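Local coordinates for anthrone oxidase-like protein (PDB 5F9P), which probably acts as a monooxygenase, a C-C bond-cleaving enzyme that opens ring B oxidatively in atypical angucycline biosynthesis in Streptomyces ambofaciens, at residues A[121-135]-A[172-186]. Sequence-based numbering, arbitrary orientation.
Sequences DYTVFTVFPVTPQGQ and AFVISYSQWDSKQAW
Val124 and Tyr122 meet the first turn of the helix that follows strand 172-180. Val124, with CG1 anti to its nitrogen (chi1 180°), lays both methyls on one face of the Trp186 indole; CG1 stands 3.6 Å from the centroid of the six-membered ring, a CH-pi contact, while Val124 CG2 also reaches Trp180 CD1 at 3.5 Å. A branched valine suits this place because each methyl finds an aromatic surface. The Tyr122 ring lies flat beneath the helix start, Lys183 CA 3.5 Å from its centroid, and its edge meets Trp186, Tyr122 CE2 lying 3.5 Å from Trp186 CD1. Tyrosine gives the helix a broad face while its hydroxyl still reaches Thr220. Ser182 OG caps the helix by accepting from Ala185 N. Trp180 is steadied by its own strand: Trp180 NE1 donates to Ser178 OG at 2.9 Å. A water bound by Ser178 OG, Ser176 OG and Val124 O ties both strands together; Ser176 OG also hydrogen-bonds to His158 and to a glycerol probably from the crystallisation liquor.

On the other face, Thr123 CG2 touches the Tyr177 ring obliquely, 3.5 Å from Tyr177 CE2. Threonine offers this methyl and a hydroxyl to a second water, shared with Tyr177 OH and Gln179 NE2; those two also bond to His49 and the Glu114 carbonyl. The Asp121 carboxylate stacks on the Gln179 amide, planes 21° apart, and forms salt bridges with Arg119 and Arg156.

Beneath runs an antiparallel ladder, nearly straight at the Val124-Ser178 pair (Ser178 N to Val124 O, 171°). The strands are neighbours in an eight-stranded barrel closed within one chain, consistent with the dimeric alpha-beta barrel superfamily, whose other members often build it from two subunits: strand 217-228 flanks 122-130, strand 155-167 flanks 172-180, and helix 183-190 packs over the Tyr122 and Val124 face.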
ATOM      1  N   ASP A 121      11.900  -6.854   0.315  1.00 17.25           N
ATOM      2  CA  ASP A 121      11.740  -5.427   0.077  1.00 14.38           C
ATOM      3  C   ASP A 121      11.430  -4.685   1.366  1.00 18.92           C
ATOM      4  O   ASP A 121      10.412  -4.973   2.009  1.00 22.57           O
ATOM      5  CB  ASP A 121      10.574  -5.213  -0.871  1.00 14.43           C
ATOM      6  CG  ASP A 121      10.842  -5.773  -2.246  1.00 17.80           C
ATOM      7  OD1 ASP A 121      11.885  -5.401  -2.822  1.00 16.25           O
ATOM      8  OD2 ASP A 121      10.022  -6.578  -2.743  1.00 16.85           O
ATOM      9  N   TYR A 122      12.281  -3.730   1.742  1.00 12.93           N
ATOM     10  CA  TYR A 122      11.892  -2.753   2.763  1.00 11.45           C
ATOM     11  C   TYR A 122      10.875  -1.803   2.120  1.00 12.58           C
ATOM     12  O   TYR A 122      11.180  -1.111   1.141  1.00 11.44           O
ATOM     13  CB  TYR A 122      13.093  -1.987   3.326  1.00 13.50           C
ATOM     14  CG  TYR A 122      12.757  -1.192   4.577  1.00 13.56           C
ATOM     15  CD1 TYR A 122      12.638  -1.826   5.806  1.00 12.25           C
ATOM     16  CD2 TYR A 122      12.527   0.185   4.522  1.00 10.87           C
ATOM     17  CE1 TYR A 122      12.313  -1.124   6.951  1.00 13.39           C
ATOM     18  CE2 TYR A 122      12.202   0.896   5.668  1.00 11.01           C
ATOM     19  CZ  TYR A 122      12.105   0.235   6.883  1.00 14.77           C
ATOM     20  OH  TYR A 122      11.775   0.918   8.036  1.00 16.23           O
ATOM     21  N   THR A 123       9.653  -1.804   2.643  1.00 11.67           N
ATOM     22  CA  THR A 123       8.543  -1.173   1.938  1.00 10.81           C
ATOM     23  C   THR A 123       8.127   0.110   2.621  1.00 10.79           C
ATOM     24  O   THR A 123       7.915   0.150   3.841  1.00 10.50           O
ATOM     25  CB  THR A 123       7.346  -2.148   1.793  1.00 12.75           C
ATOM     26  OG1 THR A 123       7.746  -3.262   0.977  1.00 11.70           O
ATOM     27  CG2 THR A 123       6.128  -1.456   1.135  1.00  7.47           C
ATOM     28  N   VAL A 124       8.014   1.161   1.822  1.00  9.54           N
ATOM     29  CA  VAL A 124       7.757   2.505   2.338  1.00  8.67           C
ATOM     30  C   VAL A 124       6.441   3.050   1.770  1.00 10.80           C
ATOM     31  O   VAL A 124       6.231   3.056   0.560  1.00  9.64           O
ATOM     32  CB  VAL A 124       8.943   3.442   1.999  1.00 10.13           C
ATOM     33  CG1 VAL A 124       8.705   4.863   2.523  1.00 13.07           C
ATOM     34  CG2 VAL A 124      10.226   2.866   2.569  1.00  9.47           C
ATOM     35  N   PHE A 125       5.558   3.499   2.658  1.00 12.69           N
ATOM     36  CA  PHE A 125       4.180   3.823   2.301  1.00 12.35           C
ATOM     37  C   PHE A 125       3.761   5.199   2.830  1.00 13.65           C
ATOM     38  O   PHE A 125       4.036   5.541   3.981  1.00 12.58           O
ATOM     39  CB  PHE A 125       3.255   2.741   2.875  1.00 10.94           C
ATOM     40  CG  PHE A 125       1.799   3.025   2.707  1.00 10.35           C
ATOM     41  CD1 PHE A 125       1.184   2.862   1.478  1.00 12.01           C
ATOM     42  CD2 PHE A 125       1.037   3.445   3.784  1.00 12.39           C
ATOM     43  CE1 PHE A 125      -0.162   3.117   1.328  1.00 15.74           C
ATOM     44  CE2 PHE A 125      -0.300   3.697   3.638  1.00 13.38           C
ATOM     45  CZ  PHE A 125      -0.908   3.539   2.405  1.00 14.32           C
ATOM     46  N   THR A 126       3.101   5.981   1.977  1.00 11.11           N
ATOM     47  CA  THR A 126       2.508   7.250   2.380  1.00 11.10           C
ATOM     48  C   THR A 126       1.203   7.462   1.638  1.00 11.99           C
ATOM     49  O   THR A 126       1.142   7.308   0.418  1.00  9.97           O
ATOM     50  CB  THR A 126       3.427   8.464   2.071  1.00 12.28           C
ATOM     51  OG1 THR A 126       4.688   8.296   2.727  1.00 14.36           O
ATOM     52  CG2 THR A 126       2.780   9.757   2.569  1.00 11.76           C
ATOM     53  N   VAL A 127       0.161   7.814   2.375  1.00 12.61           N
ATOM     54  CA  VAL A 127      -1.082   8.258   1.752  1.00 11.63           C
ATOM     55  C   VAL A 127      -1.207   9.753   1.993  1.00 14.16           C
ATOM     56  O   VAL A 127      -1.183  10.204   3.151  1.00 12.24           O
ATOM     57  CB  VAL A 127      -2.317   7.513   2.301  1.00 11.77           C
ATOM     58  CG1 VAL A 127      -2.291   7.478   3.810  1.00 17.03           C
ATOM     59  CG2 VAL A 127      -3.605   8.168   1.801  1.00 10.13           C
ATOM     60  N   PHE A 128      -1.297  10.516   0.902  1.00  8.50           N
ATOM     61  CA  PHE A 128      -1.408  11.977   0.975  1.00 11.29           C
ATOM     62  C   PHE A 128      -2.836  12.406   0.696  1.00 10.67           C
ATOM     63  O   PHE A 128      -3.350  12.171  -0.404  1.00 11.71           O
ATOM     64  CB  PHE A 128      -0.555  12.672  -0.091  1.00  9.56           C
ATOM     65  CG  PHE A 128       0.904  12.263  -0.115  1.00 11.79           C
ATOM     66  CD1 PHE A 128       1.311  11.141  -0.808  1.00 10.20           C
ATOM     67  CD2 PHE A 128       1.868  13.050   0.490  1.00 12.26           C
ATOM     68  CE1 PHE A 128       2.653  10.779  -0.862  1.00 11.21           C
ATOM     69  CE2 PHE A 128       3.202  12.700   0.441  1.00 14.92           C
ATOM     70  CZ  PHE A 128       3.601  11.562  -0.244  1.00 11.89           C
ATOM     71  N   PRO A 129      -3.491  13.043   1.677  1.00 11.64           N
ATOM     72  CA  PRO A 129      -4.734  13.727   1.305  1.00 12.83           C
ATOM     73  C   PRO A 129      -4.340  14.951   0.476  1.00 10.77           C
ATOM     74  O   PRO A 129      -3.394  15.649   0.842  1.00 11.59           O
ATOM     75  CB  PRO A 129      -5.331  14.146   2.658  1.00 11.17           C
ATOM     76  CG  PRO A 129      -4.164  14.245   3.569  1.00 14.65           C
ATOM     77  CD  PRO A 129      -3.144  13.232   3.094  1.00 14.75           C
ATOM     78  N   VAL A 130      -5.026  15.187  -0.635  1.00 12.95           N
ATOM     79  CA  VAL A 130      -4.702  16.324  -1.500  1.00 12.22           C
ATOM     80  C   VAL A 130      -5.952  17.129  -1.823  1.00 14.51           C
ATOM     81  O   VAL A 130      -7.074  16.666  -1.623  1.00 13.94           O
ATOM     82  CB  VAL A 130      -4.069  15.853  -2.825  1.00 14.79           C
ATOM     83  CG1 VAL A 130      -2.733  15.133  -2.557  1.00 13.78           C
ATOM     84  CG2 VAL A 130      -5.028  14.952  -3.555  1.00 12.56           C
ATOM     85  N   THR A 131      -5.755  18.343  -2.315  1.00 12.37           N
ATOM     86  CA  THR A 131      -6.873  19.148  -2.761  1.00 13.55           C
ATOM     87  C   THR A 131      -7.406  18.497  -4.016  1.00 13.19           C
ATOM     88  O   THR A 131      -6.641  17.902  -4.786  1.00 14.67           O
ATOM     89  CB  THR A 131      -6.454  20.595  -3.065  1.00 14.90           C
ATOM     90  OG1 THR A 131      -5.470  20.590  -4.101  1.00 13.19           O
ATOM     91  CG2 THR A 131      -5.868  21.262  -1.820  1.00 12.26           C
ATOM     92  N   PRO A 132      -8.721  18.584  -4.223  1.00 16.92           N
ATOM     93  CA  PRO A 132      -9.327  18.065  -5.452  1.00 16.38           C
ATOM     94  C   PRO A 132      -8.721  18.795  -6.642  1.00 20.30           C
ATOM     95  O   PRO A 132      -8.412  18.176  -7.665  1.00 19.63           O
ATOM     96  CB  PRO A 132     -10.806  18.428  -5.291  1.00 22.24           C
ATOM     97  CG  PRO A 132     -10.994  18.650  -3.820  1.00 25.30           C
ATOM     98  CD  PRO A 132      -9.707  19.217  -3.332  1.00 18.85           C
ATOM     99  N   GLN A 133      -8.509  20.101  -6.487  1.00 18.02           N
ATOM    100  CA  GLN A 133      -7.857  20.886  -7.527  1.00 20.30           C
ATOM    101  C   GLN A 133      -6.451  20.351  -7.841  1.00 19.77           C
ATOM    102  O   GLN A 133      -6.036  20.311  -9.001  1.00 20.03           O
ATOM    103  CB  GLN A 133      -7.792  22.370  -7.124  1.00 18.99           C
ATOM    104  CG  GLN A 133      -7.278  23.300  -8.231  1.00 19.30           C
ATOM    105  CD  GLN A 133      -8.327  23.596  -9.313  1.00 17.07           C
ATOM    106  OE1 GLN A 133      -9.525  23.615  -9.036  1.00 15.78           O
ATOM    107  NE2 GLN A 133      -7.873  23.844 -10.538  1.00 12.66           N
ATOM    108  N   GLY A 134      -5.715  19.935  -6.813  1.00 17.96           N
ATOM    109  CA  GLY A 134      -4.318  19.576  -6.998  1.00 14.53           C
ATOM    110  C   GLY A 134      -3.987  18.096  -7.172  1.00 17.18           C
ATOM    111  O   GLY A 134      -2.819  17.733  -7.228  1.00 16.66           O
ATOM    112  N   GLN A 135      -4.994  17.237  -7.275  1.00 16.84           N
ATOM    113  CA  GLN A 135      -4.726  15.804  -7.369  1.00 18.36           C
ATOM    114  C   GLN A 135      -3.817  15.399  -8.542  1.00 20.06           C
ATOM    115  O   GLN A 135      -2.849  14.640  -8.353  1.00 17.09           O
ATOM    116  CB  GLN A 135      -6.023  14.986  -7.397  1.00 18.89           C
ATOM    117  CG  GLN A 135      -5.767  13.488  -7.269  1.00 21.99           C
ATOM    118  CD  GLN A 135      -7.037  12.657  -7.228  1.00 24.92           C
ATOM    119  OE1 GLN A 135      -7.237  11.857  -6.312  1.00 28.34           O
ATOM    120  NE2 GLN A 135      -7.881  12.810  -8.237  1.00 24.92           N
ATOM    121  N   ALA A 172     -10.020  13.757  -1.633  1.00 15.83           N
ATOM    122  CA  ALA A 172      -9.114  13.191  -2.619  1.00 16.62           C
ATOM    123  C   ALA A 172      -7.838  12.706  -1.942  1.00 14.59           C
ATOM    124  O   ALA A 172      -7.409  13.269  -0.937  1.00 13.05           O
ATOM    125  CB  ALA A 172      -8.787  14.219  -3.683  1.00 15.09           C
ATOM    126  N   PHE A 173      -7.223  11.668  -2.499  1.00 13.11           N
ATOM    127  CA  PHE A 173      -5.969  11.181  -1.942  1.00 13.47           C
ATOM    128  C   PHE A 173      -5.123  10.462  -2.990  1.00 12.67           C
ATOM    129  O   PHE A 173      -5.636   9.975  -3.999  1.00 15.70           O
ATOM    130  CB  PHE A 173      -6.231  10.275  -0.727  1.00 10.33           C
ATOM    131  CG  PHE A 173      -6.911   8.991  -1.069  1.00 11.23           C
ATOM    132  CD1 PHE A 173      -8.294   8.937  -1.217  1.00 14.34           C
ATOM    133  CD2 PHE A 173      -6.176   7.833  -1.242  1.00 12.08           C
ATOM    134  CE1 PHE A 173      -8.935   7.740  -1.536  1.00 15.22           C
ATOM    135  CE2 PHE A 173      -6.801   6.631  -1.561  1.00 15.25           C
ATOM    136  CZ  PHE A 173      -8.180   6.584  -1.712  1.00 12.43           C
ATOM    137  N   VAL A 174      -3.813  10.426  -2.765  1.00 12.08           N
ATOM    138  CA  VAL A 174      -2.918   9.667  -3.631  1.00 11.94           C
ATOM    139  C   VAL A 174      -1.967   8.918  -2.732  1.00 11.73           C
ATOM    140  O   VAL A 174      -1.854   9.224  -1.544  1.00 12.41           O
ATOM    141  CB  VAL A 174      -2.115  10.538  -4.597  1.00 12.13           C
ATOM    142  CG1 VAL A 174      -3.044  11.350  -5.472  1.00 12.83           C
ATOM    143  CG2 VAL A 174      -1.164  11.443  -3.832  1.00  9.70           C
ATOM    144  N   ILE A 175      -1.289   7.925  -3.292  1.00 10.00           N
ATOM    145  CA  ILE A 175      -0.463   7.054  -2.475  1.00 11.26           C
ATOM    146  C   ILE A 175       0.860   6.828  -3.145  1.00 12.19           C
ATOM    147  O   ILE A 175       0.933   6.667  -4.369  1.00 12.45           O
ATOM    148  CB  ILE A 175      -1.152   5.683  -2.237  1.00 12.40           C
ATOM    149  CG1 ILE A 175      -2.275   5.839  -1.216  1.00 12.70           C
ATOM    150  CG2 ILE A 175      -0.128   4.626  -1.783  1.00 10.54           C
ATOM    151  CD1 ILE A 175      -3.182   4.632  -1.116  1.00 15.47           C
ATOM    152  N   SER A 176       1.908   6.842  -2.328  1.00  9.64           N
ATOM    153  CA  SER A 176       3.250   6.518  -2.763  1.00 11.93           C
ATOM    154  C   SER A 176       3.651   5.196  -2.111  1.00  9.54           C
ATOM    155  O   SER A 176       3.629   5.084  -0.884  1.00 10.75           O
ATOM    156  CB  SER A 176       4.212   7.615  -2.291  1.00 10.07           C
ATOM    157  OG  SER A 176       5.547   7.260  -2.590  1.00 11.13           O
ATOM    158  N   TYR A 177       4.026   4.208  -2.913  1.00 10.95           N
ATOM    159  CA  TYR A 177       4.406   2.892  -2.383  1.00  8.95           C
ATOM    160  C   TYR A 177       5.732   2.502  -3.031  1.00 10.09           C
ATOM    161  O   TYR A 177       5.785   2.281  -4.237  1.00 10.21           O
ATOM    162  CB  TYR A 177       3.305   1.871  -2.714  1.00 11.71           C
ATOM    163  CG  TYR A 177       3.564   0.431  -2.308  1.00 12.29           C
ATOM    164  CD1 TYR A 177       4.357  -0.400  -3.085  1.00 11.48           C
ATOM    165  CD2 TYR A 177       2.988  -0.102  -1.155  1.00 10.62           C
ATOM    166  CE1 TYR A 177       4.583  -1.730  -2.719  1.00 11.47           C
ATOM    167  CE2 TYR A 177       3.203  -1.416  -0.784  1.00 10.98           C
ATOM    168  CZ  TYR A 177       3.998  -2.229  -1.567  1.00 11.26           C
ATOM    169  OH  TYR A 177       4.206  -3.543  -1.189  1.00 11.20           O
ATOM    170  N   SER A 178       6.807   2.467  -2.244  1.00  8.28           N
ATOM    171  CA  SER A 178       8.137   2.193  -2.774  1.00  8.66           C
ATOM    172  C   SER A 178       8.854   1.013  -2.096  1.00 11.10           C
ATOM    173  O   SER A 178       8.569   0.669  -0.945  1.00 11.50           O
ATOM    174  CB  SER A 178       9.020   3.456  -2.751  1.00  9.59           C
ATOM    175  OG  SER A 178       9.208   3.992  -1.449  1.00 11.02           O
ATOM    176  N   GLN A 179       9.783   0.407  -2.832  1.00 12.59           N
ATOM    177  CA  GLN A 179      10.586  -0.716  -2.351  1.00 13.08           C
ATOM    178  C   GLN A 179      12.078  -0.370  -2.306  1.00 15.14           C
ATOM    179  O   GLN A 179      12.611   0.246  -3.236  1.00 12.56           O
ATOM    180  CB  GLN A 179      10.396  -1.929  -3.262  1.00 12.00           C
ATOM    181  CG  GLN A 179       8.963  -2.419  -3.358  1.00 14.00           C
ATOM    182  CD  GLN A 179       8.811  -3.535  -4.375  1.00 16.90           C
ATOM    183  OE1 GLN A 179       9.448  -3.520  -5.428  1.00 18.22           O
ATOM    184  NE2 GLN A 179       7.976  -4.517  -4.055  1.00 15.57           N
ATOM    185  N   TRP A 180      12.750  -0.804  -1.238  1.00 11.76           N
ATOM    186  CA  TRP A 180      14.141  -0.453  -0.988  1.00 11.98           C
ATOM    187  C   TRP A 180      14.959  -1.697  -0.589  1.00 17.42           C
ATOM    188  O   TRP A 180      14.387  -2.701  -0.152  1.00 13.22           O
ATOM    189  CB  TRP A 180      14.196   0.613   0.115  1.00 13.38           C
ATOM    190  CG  TRP A 180      13.507   1.888  -0.286  1.00 13.43           C
ATOM    191  CD1 TRP A 180      12.165   2.168  -0.220  1.00 12.76           C
ATOM    192  CD2 TRP A 180      14.136   3.051  -0.821  1.00 14.27           C
ATOM    193  NE1 TRP A 180      11.926   3.443  -0.686  1.00 15.94           N
ATOM    194  CE2 TRP A 180      13.120   3.999  -1.077  1.00 14.90           C
ATOM    195  CE3 TRP A 180      15.465   3.381  -1.126  1.00 16.24           C
ATOM    196  CZ2 TRP A 180      13.391   5.257  -1.611  1.00 11.10           C
ATOM    197  CZ3 TRP A 180      15.734   4.637  -1.661  1.00 15.48           C
ATOM    198  CH2 TRP A 180      14.699   5.557  -1.894  1.00 13.82           C
ATOM    199  N   ASP A 181      16.284  -1.632  -0.746  1.00 15.10           N
ATOM    200  CA  ASP A 181      17.157  -2.759  -0.404  1.00 16.82           C
ATOM    201  C   ASP A 181      17.090  -3.093   1.066  1.00 16.64           C
ATOM    202  O   ASP A 181      17.227  -4.250   1.454  1.00 19.04           O
ATOM    203  CB  ASP A 181      18.623  -2.461  -0.746  1.00 19.40           C
ATOM    204  CG  ASP A 181      18.923  -2.605  -2.222  1.00 23.96           C
ATOM    205  OD1 ASP A 181      18.068  -3.166  -2.935  1.00 22.03           O
ATOM    206  OD2 ASP A 181      20.018  -2.168  -2.666  1.00 28.77           O
ATOM    207  N   SER A 182      16.928  -2.063   1.887  1.00 17.34           N
ATOM    208  CA  SER A 182      17.012  -2.213   3.327  1.00 17.10           C
ATOM    209  C   SER A 182      16.480  -0.981   4.039  1.00 16.46           C
ATOM    210  O   SER A 182      16.302   0.070   3.428  1.00 14.18           O
ATOM    211  CB  SER A 182      18.467  -2.422   3.742  1.00 20.49           C
ATOM    212  OG  SER A 182      19.259  -1.303   3.381  1.00 20.04           O
ATOM    213  N   LYS A 183      16.233  -1.123   5.340  1.00 14.08           N
ATOM    214  CA  LYS A 183      15.892   0.003   6.196  1.00 15.42           C
ATOM    215  C   LYS A 183      16.987   1.065   6.056  1.00 18.72           C
ATOM    216  O   LYS A 183      16.713   2.264   5.944  1.00 16.65           O
ATOM    217  CB  LYS A 183      15.804  -0.480   7.649  1.00 17.35           C
ATOM    218  CG  LYS A 183      15.259   0.523   8.667  1.00 17.12           C
ATOM    219  CD  LYS A 183      14.981  -0.215   9.971  1.00 18.21           C
ATOM    220  CE  LYS A 183      13.978   0.504  10.827  1.00 17.43           C
ATOM    221  NZ  LYS A 183      14.626   1.664  11.514  1.00 28.07           N
ATOM    222  N   GLN A 184      18.231   0.600   6.039  1.00 21.16           N
ATOM    223  CA  GLN A 184      19.394   1.485   6.012  1.00 22.53           C
ATOM    224  C   GLN A 184      19.468   2.309   4.737  1.00 18.81           C
ATOM    225  O   GLN A 184      19.690   3.506   4.787  1.00 18.90           O
ATOM    226  CB  GLN A 184      20.685   0.680   6.221  1.00 22.50           C
ATOM    227  CG  GLN A 184      20.850   0.122   7.650  1.00 33.50           C
ATOM    228  CD  GLN A 184      19.833  -0.979   8.026  1.00 39.38           C
ATOM    229  OE1 GLN A 184      19.476  -1.845   7.207  1.00 26.85           O
ATOM    230  NE2 GLN A 184      19.377  -0.949   9.283  1.00 37.46           N
ATOM    231  N   ALA A 185      19.286   1.663   3.591  1.00 18.49           N
ATOM    232  CA  ALA A 185      19.262   2.370   2.318  1.00 17.41           C
ATOM    233  C   ALA A 185      18.122   3.401   2.264  1.00 19.79           C
ATOM    234  O   ALA A 185      18.294   4.513   1.748  1.00 18.96           O
ATOM    235  CB  ALA A 185      19.135   1.375   1.168  1.00 18.63           C
ATOM    236  N   TRP A 186      16.952   3.035   2.782  1.00 16.73           N
ATOM    237  CA  TRP A 186      15.825   3.965   2.789  1.00 16.57           C
ATOM    238  C   TRP A 186      16.119   5.204   3.636  1.00 16.30           C
ATOM    239  O   TRP A 186      15.915   6.336   3.193  1.00 15.59           O
ATOM    240  CB  TRP A 186      14.532   3.280   3.266  1.00 13.44           C
ATOM    241  CG  TRP A 186      13.510   4.239   3.859  1.00 15.00           C
ATOM    242  CD1 TRP A 186      13.073   4.274   5.152  1.00 12.50           C
ATOM    243  CD2 TRP A 186      12.822   5.305   3.173  1.00 13.39           C
ATOM    244  NE1 TRP A 186      12.145   5.285   5.312  1.00 14.42           N
ATOM    245  CE2 TRP A 186      11.980   5.935   4.117  1.00 13.00           C
ATOM    246  CE3 TRP A 186      12.838   5.786   1.860  1.00 12.44           C
ATOM    247  CZ2 TRP A 186      11.159   7.019   3.786  1.00 14.91           C
ATOM    248  CZ3 TRP A 186      12.018   6.876   1.533  1.00 13.75           C
ATOM    249  CH2 TRP A 186      11.197   7.474   2.496  1.00 13.61           C
TER
HETATM  250  O   HOH W   1       6.839  -4.431  -1.201  1.00 13.36           O
HETATM  251  O   HOH W   2       6.925   5.610  -0.680  1.00 15.28           O